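Long form salivary protein D7L1 (Anopheles stephensi, PDB 3NHI) binds and sequesters cysteinyl leukotrienes and stable thromboxane A2 analogues, so that the mosquito's saliva dampens the host response to blood feeding. Local coordinates at residues 12-17 with 53-58; 65-70 with 102-107; 217-222 with 251-256. All blocks are in the same frame, centred on the assembly; numbering follows the deposited sequence.

Contact 1 (12-17 with 53-58); sequences LYVYKR and KCVLTG. With EAH ((5S,7E,9E,11Z,14Z)-5-hydroxyicosa-7,9,11,14-tetraenoic acid), chain B.
Val-14, Tyr-15, Val-55 and Gly-58 form a buried, apolar helix-helix contact on one wall of the lipid pocket in this odorant-binding-protein fold. Helices 8-22 and 46-58 run nearly antiparallel here, at 159° with their axes 9.2 Å apart, and the disulfide between Cys-54 and Cys-18 ties them covalently. Gly-58 has no side chain, which leaves room for CG1 of Val-14, 3.7 Å from Gly-58 CA; the other branch, CG2, lies 3.4 Å from Gly-58 O.

On the pocket side the two helices meet through Tyr-15 and Val-55. CG1 of Val-55, anti to its backbone N (chi1 176°), touches the edge of the Tyr-15 ring, 3.8 Å from CE1. One face of that ring is covered by C8 of the fatty acid EAH, while Tyr-15 OH is hydrogen-bonded to Tyr-131 O. Farther along the chain of EAH, C15 rests 3.6 Å from CB of Val-55, and CD2 of Leu-56 meets C17. No hydrogen bond crosses between the two helical segments; hydrocarbon packing lines this wall, which suits a long lipid tail, and the polar groups of EAH bond to Lys-151, Trp-39 and Gly-133.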
loop_
_atom_site.group_PDB
_atom_site.type_symbol
_atom_site.label_atom_id
_atom_site.label_comp_id
_atom_site.label_asym_id
_atom_site.label_seq_id
_atom_site.Cartn_x
_atom_site.Cartn_y
_atom_site.Cartn_z
ATOM N N LEU A 12 -4.221 2.589 -4.684
ATOM C CA LEU A 12 -4.758 3.082 -3.413
ATOM C C LEU A 12 -3.709 3.004 -2.308
ATOM O O LEU A 12 -3.598 3.915 -1.470
ATOM C CB LEU A 12 -6.018 2.310 -3.017
ATOM C CG LEU A 12 -6.867 2.986 -1.932
ATOM C CD1 LEU A 12 -7.460 4.317 -2.403
ATOM C CD2 LEU A 12 -7.975 2.061 -1.468
ATOM N N TYR A 13 -2.931 1.919 -2.313
ATOM C CA TYR A 13 -1.837 1.770 -1.363
ATOM C C TYR A 13 -0.847 2.925 -1.471
ATOM O O TYR A 13 -0.455 3.523 -0.460
ATOM C CB TYR A 13 -1.109 0.431 -1.556
ATOM C CG TYR A 13 0.016 0.264 -0.560
ATOM C CD1 TYR A 13 -0.207 -0.356 0.671
ATOM C CD2 TYR A 13 1.294 0.769 -0.829
ATOM C CE1 TYR A 13 0.815 -0.465 1.604
ATOM C CE2 TYR A 13 2.312 0.669 0.091
ATOM C CZ TYR A 13 2.070 0.039 1.302
ATOM O OH TYR A 13 3.090 -0.065 2.232
ATOM N N VAL A 14 -0.444 3.248 -2.698
ATOM C CA VAL A 14 0.447 4.383 -2.930
ATOM C C VAL A 14 -0.139 5.691 -2.402
ATOM O O VAL A 14 0.528 6.427 -1.673
ATOM C CB VAL A 14 0.809 4.510 -4.418
ATOM C CG1 VAL A 14 1.501 5.851 -4.697
ATOM C CG2 VAL A 14 1.677 3.341 -4.840
ATOM N N TYR A 15 -1.390 5.975 -2.745
ATOM C CA TYR A 15 -1.990 7.229 -2.284
ATOM C C TYR A 15 -2.016 7.299 -0.757
ATOM O O TYR A 15 -1.594 8.301 -0.175
ATOM C CB TYR A 15 -3.403 7.436 -2.854
ATOM C CG TYR A 15 -3.474 7.403 -4.375
ATOM C CD1 TYR A 15 -2.571 8.132 -5.157
ATOM C CD2 TYR A 15 -4.449 6.652 -5.026
ATOM C CE1 TYR A 15 -2.628 8.099 -6.543
ATOM C CE2 TYR A 15 -4.515 6.612 -6.422
ATOM C CZ TYR A 15 -3.603 7.345 -7.165
ATOM O OH TYR A 15 -3.632 7.320 -8.536
ATOM N N LYS A 16 -2.474 6.234 -0.106
ATOM C CA LYS A 16 -2.669 6.282 1.342
ATOM C C LYS A 16 -1.341 6.301 2.078
ATOM O O LYS A 16 -1.198 7.018 3.068
ATOM C CB LYS A 16 -3.602 5.168 1.833
ATOM C CG LYS A 16 -3.040 3.748 1.797
ATOM C CD LYS A 16 -2.560 3.258 3.169
ATOM C CE LYS A 16 -2.166 1.773 3.112
ATOM N NZ LYS A 16 -1.787 1.271 4.455
ATOM N N ARG A 17 -0.358 5.537 1.599
ATOM C CA ARG A 17 0.957 5.542 2.235
ATOM C C ARG A 17 1.630 6.902 2.081
ATOM O O ARG A 17 2.271 7.393 3.015
ATOM C CB ARG A 17 1.838 4.397 1.718
ATOM C CG ARG A 17 3.274 4.416 2.232
ATOM C CD ARG A 17 3.366 4.409 3.760
ATOM N NE ARG A 17 4.755 4.213 4.165
ATOM C CZ ARG A 17 5.302 3.031 4.438
ATOM N NH1 ARG A 17 4.573 1.924 4.371
ATOM N NH2 ARG A 17 6.584 2.964 4.775
ATOM N N LYS A 53 6.431 13.826 -5.139
ATOM C CA LYS A 53 7.505 12.879 -5.413
ATOM C C LYS A 53 7.119 11.473 -4.929
ATOM O O LYS A 53 7.348 10.490 -5.627
ATOM C CB LYS A 53 8.826 13.328 -4.775
ATOM C CG LYS A 53 9.929 12.290 -4.948
ATOM C CD LYS A 53 11.310 12.794 -4.537
ATOM C CE LYS A 53 12.351 11.709 -4.775
ATOM N NZ LYS A 53 13.744 12.156 -4.471
ATOM N N CYS A 54 6.522 11.393 -3.741
ATOM C CA CYS A 54 6.084 10.111 -3.203
ATOM C C CYS A 54 5.105 9.400 -4.142
ATOM O O CYS A 54 5.257 8.207 -4.422
ATOM C CB CYS A 54 5.467 10.323 -1.822
ATOM S SG CYS A 54 4.969 8.806 -0.977
ATOM N N VAL A 55 4.120 10.134 -4.643
ATOM C CA VAL A 55 3.110 9.512 -5.493
ATOM C C VAL A 55 3.682 9.140 -6.861
ATOM O O VAL A 55 3.418 8.047 -7.363
ATOM C CB VAL A 55 1.858 10.379 -5.627
ATOM C CG1 VAL A 55 0.847 9.755 -6.599
ATOM C CG2 VAL A 55 1.213 10.572 -4.262
ATOM N N LEU A 56 4.488 10.030 -7.442
ATOM C CA LEU A 56 5.126 9.728 -8.720
ATOM C C LEU A 56 6.007 8.478 -8.613
ATOM O O LEU A 56 6.032 7.635 -9.525
ATOM C CB LEU A 56 5.942 10.929 -9.230
ATOM C CG LEU A 56 5.137 12.143 -9.704
ATOM C CD1 LEU A 56 6.004 13.383 -9.739
ATOM C CD2 LEU A 56 4.524 11.893 -11.074
ATOM N N THR A 57 6.713 8.346 -7.490
ATOM C CA THR A 57 7.559 7.182 -7.265
ATOM C C THR A 57 6.718 5.923 -7.066
ATOM O O THR A 57 6.993 4.896 -7.666
ATOM C CB THR A 57 8.475 7.423 -6.056
ATOM O OG1 THR A 57 9.292 8.565 -6.333
ATOM C CG2 THR A 57 9.372 6.200 -5.769
ATOM N N GLY A 58 5.687 6.021 -6.233
ATOM C CA GLY A 58 4.840 4.862 -5.936
ATOM C C GLY A 58 4.090 4.345 -7.157
ATOM O O GLY A 58 3.962 3.135 -7.344
HETATM O O1 EAH B . -11.268 4.179 -4.001
HETATM C C1 EAH B . -10.680 5.288 -3.932
HETATM O O2 EAH B . -10.691 5.997 -2.897
HETATM C C2 EAH B . -9.922 5.778 -5.151
HETATM C C3 EAH B . -9.575 7.263 -5.027
HETATM C C4 EAH B . -8.179 7.465 -4.441
HETATM C C5 EAH B . -7.877 8.941 -4.294
HETATM O O3 EAH B . -7.685 9.467 -5.505
HETATM C C6 EAH B . -6.629 9.142 -3.439
HETATM C C7 EAH B . -6.208 10.602 -3.402
HETATM C C8 EAH B . -4.947 10.805 -4.215
HETATM C C9 EAH B . -4.680 12.231 -4.359
HETATM C C10 EAH B . -3.679 12.442 -5.213
HETATM C C11 EAH B . -3.457 13.881 -5.324
HETATM C C12 EAH B . -2.578 14.432 -6.166
HETATM C C13 EAH B . -1.692 13.631 -7.091
HETATM C C14 EAH B . -0.361 13.425 -6.401
HETATM C C15 EAH B . 0.825 13.530 -7.004
HETATM C C16 EAH B . 0.991 13.855 -8.469
HETATM C C17 EAH B . 1.265 12.566 -9.230
HETATM C C18 EAH B . -0.024 11.998 -9.806
HETATM C C19 EAH B . 0.284 10.994 -10.905
HETATM C C20 EAH B . -0.986 10.353 -11.416
#

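Contact 2 (65-70 with 102-107); sequences QENAFK and ANAKSG
Asn-67 and Gly-107 bring the two backbones closest, their CA atoms 5.9 Å apart, where a beta hairpin meets a turn between two helices. Residues 68-69 pair antiparallel with strand 62-63, and Asn-67 with Ala-68 makes a G1 beta bulge opposite Asp-63. Across from it, the chain leaving helix 89-101 folds into a type II' turn from Ala-104 to Gly-107, overlapped at its start by an Asx turn in which Asn-103 OD1 accepts from Lys-105 N.

Asn-67 grips the turn with its amide. CG is anti to the backbone N (chi1 -175°), and ND2 donates to Lys-105 O at 2.9 Å, with an N-H...O angle of 155° and the acceptor close to the amide plane. Its OD1 is hydrogen-bonded to the hydroxyl of Tyr-62, so both ends of the amide are held and its rotation is fixed.

Phe-69 supplies the apolar half. Its CD2 meets CB of Ala-102 at 3.7 Å and CE2 lies 3.9 Å from CA of Ala-104, both approaching the ring obliquely; Leu-112 and Ala-115 of helix 109-130 also touch this phenyl group. CB of Ala-104 bridges the polar and apolar halves, lying 4.0 Å from Phe-69 CE2 and 3.8 Å from Asn-67 OD1.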
loop_
_atom_site.group_PDB
_atom_site.type_symbol
_atom_site.label_atom_id
_atom_site.label_comp_id
_atom_site.label_asym_id
_atom_site.label_seq_id
_atom_site.Cartn_x
_atom_site.Cartn_y
_atom_site.Cartn_z
ATOM N N GLN A 65 16.016 5.203 -9.275
ATOM C CA GLN A 65 17.351 4.671 -9.580
ATOM C C GLN A 65 17.907 5.270 -10.871
ATOM O O GLN A 65 19.066 5.682 -10.939
ATOM C CB GLN A 65 17.336 3.140 -9.619
ATOM C CG GLN A 65 16.785 2.488 -8.349
ATOM C CD GLN A 65 17.484 2.958 -7.086
ATOM O OE1 GLN A 65 18.696 3.193 -7.085
ATOM N NE2 GLN A 65 16.723 3.105 -6.004
ATOM N N GLU A 66 17.059 5.358 -11.885
ATOM C CA GLU A 66 17.441 6.013 -13.128
ATOM C C GLU A 66 17.334 7.529 -13.051
ATOM O O GLU A 66 17.864 8.236 -13.910
ATOM C CB GLU A 66 16.583 5.489 -14.275
ATOM C CG GLU A 66 16.857 4.037 -14.593
ATOM C CD GLU A 66 15.864 3.459 -15.569
ATOM O OE1 GLU A 66 15.758 2.213 -15.627
ATOM O OE2 GLU A 66 15.193 4.246 -16.279
ATOM N N ASN A 67 16.658 8.029 -12.016
ATOM C CA ASN A 67 16.314 9.447 -11.924
ATOM C C ASN A 67 15.651 9.921 -13.218
ATOM O O ASN A 67 16.086 10.880 -13.853
ATOM C CB ASN A 67 17.538 10.307 -11.563
ATOM C CG ASN A 67 17.178 11.770 -11.343
ATOM O OD1 ASN A 67 16.085 12.090 -10.856
ATOM N ND2 ASN A 67 18.086 12.668 -11.714
ATOM N N ALA A 68 14.583 9.230 -13.599
ATOM C CA ALA A 68 13.956 9.447 -14.895
ATOM C C ALA A 68 12.445 9.311 -14.794
ATOM O O ALA A 68 11.944 8.467 -14.051
ATOM C CB ALA A 68 14.500 8.452 -15.920
ATOM N N PHE A 69 11.739 10.149 -15.554
ATOM C CA PHE A 69 10.328 9.940 -15.845
ATOM C C PHE A 69 10.222 8.842 -16.894
ATOM O O PHE A 69 10.928 8.855 -17.908
ATOM C CB PHE A 69 9.677 11.236 -16.345
ATOM C CG PHE A 69 9.502 12.281 -15.273
ATOM C CD1 PHE A 69 8.498 12.154 -14.318
ATOM C CD2 PHE A 69 10.331 13.396 -15.225
ATOM C CE1 PHE A 69 8.326 13.112 -13.320
ATOM C CE2 PHE A 69 10.159 14.367 -14.240
ATOM C CZ PHE A 69 9.157 14.221 -13.285
ATOM N N LYS A 70 9.362 7.872 -16.625
ATOM C CA LYS A 70 9.256 6.684 -17.455
ATOM C C LYS A 70 8.049 6.780 -18.380
ATOM O O LYS A 70 7.006 6.143 -18.162
ATOM C CB LYS A 70 9.203 5.445 -16.562
ATOM C CG LYS A 70 10.416 5.314 -15.636
ATOM C CD LYS A 70 11.702 5.079 -16.422
ATOM C CE LYS A 70 11.711 3.688 -17.037
ATOM N NZ LYS A 70 12.927 3.439 -17.868
ATOM N N ALA A 102 9.622 16.149 -19.848
ATOM C CA ALA A 102 9.867 16.605 -18.485
ATOM C C ALA A 102 11.305 16.335 -18.052
ATOM O O ALA A 102 11.859 15.268 -18.338
ATOM C CB ALA A 102 8.881 15.955 -17.529
ATOM N N ASN A 103 11.886 17.299 -17.336
ATOM C CA ASN A 103 13.276 17.229 -16.881
ATOM C C ASN A 103 13.318 17.013 -15.373
ATOM O O ASN A 103 12.973 17.910 -14.599
ATOM C CB ASN A 103 14.017 18.518 -17.264
ATOM C CG ASN A 103 15.514 18.457 -16.987
ATOM O OD1 ASN A 103 16.029 17.516 -16.377
ATOM N ND2 ASN A 103 16.223 19.479 -17.444
ATOM N N ALA A 104 13.733 15.815 -14.968
ATOM C CA ALA A 104 13.815 15.443 -13.553
ATOM C C ALA A 104 14.900 16.214 -12.813
ATOM O O ALA A 104 14.834 16.349 -11.588
ATOM C CB ALA A 104 14.037 13.955 -13.409
ATOM N N LYS A 105 15.881 16.723 -13.555
ATOM C CA LYS A 105 17.018 17.453 -12.966
ATOM C C LYS A 105 17.641 16.633 -11.824
ATOM O O LYS A 105 18.063 15.500 -12.051
ATOM C CB LYS A 105 16.616 18.886 -12.571
ATOM C CG LYS A 105 16.232 19.750 -13.764
ATOM C CD LYS A 105 15.990 21.203 -13.393
ATOM C CE LYS A 105 15.659 22.010 -14.631
ATOM N NZ LYS A 105 15.372 23.438 -14.326
ATOM N N SER A 106 17.683 17.172 -10.603
ATOM C CA SER A 106 18.335 16.474 -9.490
ATOM C C SER A 106 17.525 15.300 -8.930
ATOM O O SER A 106 18.068 14.428 -8.238
ATOM C CB SER A 106 18.675 17.450 -8.357
ATOM O OG SER A 106 17.524 17.744 -7.577
ATOM N N GLY A 107 16.225 15.280 -9.222
ATOM C CA GLY A 107 15.334 14.285 -8.650
ATOM C C GLY A 107 14.841 14.649 -7.256
ATOM O O GLY A 107 14.154 13.854 -6.618
#

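Contact 3 (217-222 with 251-256); sequences INKSEL and KQHFKN. With SO4 (sulfate ion), chain D.
His-253 projects from helix 251-266 onto the 217-222 connection, which begins where a Schellman motif ends helix 207-216, with Asn-218 as its C-prime residue at positive phi. The contact is surface packing in the second half of the chain, away from the lipid pocket.

His-253 CB lies 3.9 Å from Leu-222 CD1. CG is anti to the carbonyl carbon (chi1 -56°), and Leu-222 CD1 then sits over one ring face, 3.6 Å from both CG and CD2 of His-253. This is a CH-pi contact, the methyl 3.9 Å from the ring centroid and 28° off its normal. At ND1 the neighbour changes to CE and CD of Lys-219, whose chain is bent at chi2 (-69°) and crosses the imidazole at about a right angle. CE1 meets CE and NZ of Lys-219, each at 3.6 Å; a positive ammonium so near would probably disfavour a charged imidazole. NE2, at the tip, has Leu-222 CD1 at 4.2 Å.

One turn onward, Asn-256 CB packs against Ile-217, whose CD1 reaches back toward the helix backbone. Tyr-277 touches both of these side chains. The shortest approach between the two segments is from Ile-217 CD1 to the carbonyl O of His-253, 3.4 Å.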
loop_
_atom_site.group_PDB
_atom_site.type_symbol
_atom_site.label_atom_id
_atom_site.label_comp_id
_atom_site.label_asym_id
_atom_site.label_seq_id
_atom_site.Cartn_x
_atom_site.Cartn_y
_atom_site.Cartn_z
ATOM N N ILE A 217 2.423 0.968 16.985
ATOM C CA ILE A 217 1.803 0.595 18.269
ATOM C C ILE A 217 2.574 1.163 19.465
ATOM O O ILE A 217 2.430 0.698 20.591
ATOM C CB ILE A 217 1.551 -0.929 18.418
ATOM C CG1 ILE A 217 2.863 -1.725 18.339
ATOM C CG2 ILE A 217 0.550 -1.400 17.365
ATOM C CD1 ILE A 217 2.780 -3.107 18.992
ATOM N N ASN A 218 3.378 2.194 19.205
ATOM C CA ASN A 218 4.107 2.917 20.261
ATOM C C ASN A 218 5.144 2.044 20.972
ATOM O O ASN A 218 5.359 2.151 22.184
ATOM C CB ASN A 218 3.137 3.604 21.239
ATOM C CG ASN A 218 2.148 4.503 20.523
ATOM O OD1 ASN A 218 2.533 5.309 19.675
ATOM N ND2 ASN A 218 0.869 4.353 20.842
ATOM N N LYS A 219 5.809 1.205 20.185
ATOM C CA LYS A 219 6.869 0.340 20.691
ATOM C C LYS A 219 8.186 0.593 19.951
ATOM O O LYS A 219 8.888 -0.347 19.567
ATOM C CB LYS A 219 6.453 -1.137 20.620
ATOM C CG LYS A 219 5.327 -1.504 21.587
ATOM C CD LYS A 219 5.818 -1.456 23.036
ATOM C CE LYS A 219 4.685 -1.673 24.020
ATOM N NZ LYS A 219 5.220 -1.761 25.411
ATOM N N SER A 220 8.521 1.872 19.774
ATOM C CA SER A 220 9.764 2.258 19.111
ATOM C C SER A 220 10.998 1.711 19.821
ATOM O O SER A 220 12.014 1.444 19.174
ATOM C CB SER A 220 9.878 3.781 18.966
ATOM O OG SER A 220 9.746 4.444 20.222
ATOM N N GLU A 221 10.906 1.521 21.134
ATOM C CA GLU A 221 12.052 1.013 21.881
ATOM C C GLU A 221 12.406 -0.439 21.524
ATOM O O GLU A 221 13.501 -0.903 21.846
ATOM C CB GLU A 221 11.859 1.181 23.398
ATOM C CG GLU A 221 10.853 0.247 24.057
ATOM C CD GLU A 221 9.417 0.750 24.015
ATOM O OE1 GLU A 221 9.064 1.581 23.149
ATOM O OE2 GLU A 221 8.622 0.287 24.859
ATOM N N LEU A 222 11.484 -1.144 20.868
ATOM C CA LEU A 222 11.706 -2.546 20.499
ATOM C C LEU A 222 12.420 -2.711 19.163
ATOM O O LEU A 222 12.760 -3.827 18.787
ATOM C CB LEU A 222 10.385 -3.335 20.502
ATOM C CG LEU A 222 9.652 -3.466 21.839
ATOM C CD1 LEU A 222 8.423 -4.358 21.682
ATOM C CD2 LEU A 222 10.571 -4.015 22.931
ATOM N N LYS A 251 6.589 -11.790 21.063
ATOM C CA LYS A 251 5.305 -12.429 20.737
ATOM C C LYS A 251 4.078 -11.527 20.829
ATOM O O LYS A 251 3.383 -11.316 19.829
ATOM C CB LYS A 251 5.086 -13.669 21.626
ATOM C CG LYS A 251 3.739 -14.372 21.423
ATOM C CD LYS A 251 3.292 -15.151 22.674
ATOM C CE LYS A 251 2.572 -14.262 23.713
ATOM N NZ LYS A 251 1.261 -13.692 23.255
ATOM N N GLN A 252 3.781 -11.027 22.027
ATOM C CA GLN A 252 2.557 -10.263 22.216
ATOM C C GLN A 252 2.588 -8.946 21.455
ATOM O O GLN A 252 1.574 -8.522 20.899
ATOM C CB GLN A 252 2.268 -10.003 23.698
ATOM C CG GLN A 252 0.877 -9.390 23.947
ATOM C CD GLN A 252 -0.252 -10.252 23.383
ATOM O OE1 GLN A 252 -0.383 -11.436 23.724
ATOM N NE2 GLN A 252 -1.063 -9.668 22.503
ATOM N N HIS A 253 3.746 -8.299 21.433
ATOM C CA HIS A 253 3.875 -7.050 20.696
ATOM C C HIS A 253 3.712 -7.259 19.201
ATOM O O HIS A 253 3.071 -6.446 18.526
ATOM C CB HIS A 253 5.205 -6.381 21.017
ATOM C CG HIS A 253 5.398 -6.136 22.475
ATOM N ND1 HIS A 253 4.594 -5.280 23.190
ATOM C CD2 HIS A 253 6.285 -6.654 23.356
ATOM C CE1 HIS A 253 4.984 -5.272 24.454
ATOM N NE2 HIS A 253 6.001 -6.103 24.581
ATOM N N PHE A 254 4.276 -8.348 18.684
ATOM C CA PHE A 254 4.060 -8.666 17.282
ATOM C C PHE A 254 2.577 -8.904 16.982
ATOM O O PHE A 254 2.063 -8.394 15.985
ATOM C CB PHE A 254 4.891 -9.861 16.811
ATOM C CG PHE A 254 4.545 -10.285 15.420
ATOM C CD1 PHE A 254 4.737 -9.408 14.359
ATOM C CD2 PHE A 254 3.976 -11.523 15.161
ATOM C CE1 PHE A 254 4.380 -9.763 13.068
ATOM C CE2 PHE A 254 3.622 -11.880 13.855
ATOM C CZ PHE A 254 3.826 -10.997 12.815
ATOM N N LYS A 255 1.896 -9.658 17.842
ATOM C CA LYS A 255 0.476 -9.911 17.640
ATOM C C LYS A 255 -0.268 -8.585 17.576
ATOM O O LYS A 255 -1.096 -8.379 16.706
ATOM C CB LYS A 255 -0.093 -10.792 18.752
ATOM C CG LYS A 255 0.462 -12.202 18.769
ATOM C CD LYS A 255 -0.171 -13.012 19.888
ATOM C CE LYS A 255 0.406 -14.408 19.937
ATOM N NZ LYS A 255 -0.198 -15.191 21.049
ATOM N N ASN A 256 0.065 -7.665 18.482
ATOM C CA ASN A 256 -0.619 -6.371 18.504
ATOM C C ASN A 256 -0.324 -5.555 17.243
ATOM O O ASN A 256 -1.226 -4.928 16.684
ATOM C CB ASN A 256 -0.257 -5.593 19.774
ATOM C CG ASN A 256 -0.785 -6.260 21.033
ATOM O OD1 ASN A 256 -1.690 -7.091 20.978
ATOM N ND2 ASN A 256 -0.226 -5.882 22.175
HETATM S S SO4 D . -3.177 -16.630 20.192
HETATM O O1 SO4 D . -1.908 -17.351 20.212
HETATM O O2 SO4 D . -3.846 -16.858 18.920
HETATM O O3 SO4 D . -2.930 -15.200 20.363
HETATM O O4 SO4 D . -4.019 -17.113 21.283
#

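The three contacts follow one another along the chain, each closing before the next opens. Contacts 1 and 2 are neighbours, their centres about 17 Å apart, and they touch directly: Lys-53 NZ probably donates a hydrogen bond to Gly-107 O, and Leu-56 CD1 packs against Phe-69 CE1. The hairpin strand 68-69 and the turn before helix 109-130 thus back onto helix 46-58, which itself lines the lipid pocket. Contact 3 stands apart, its centre about 26 Å from contact 1 and about 38 Å from contact 2, and joins the connection between helices 207-216 and 223-231 to helix 251-266. Of the three, contact 1 lines the ligand pocket, while contact 3 packs a separate helical region away from it.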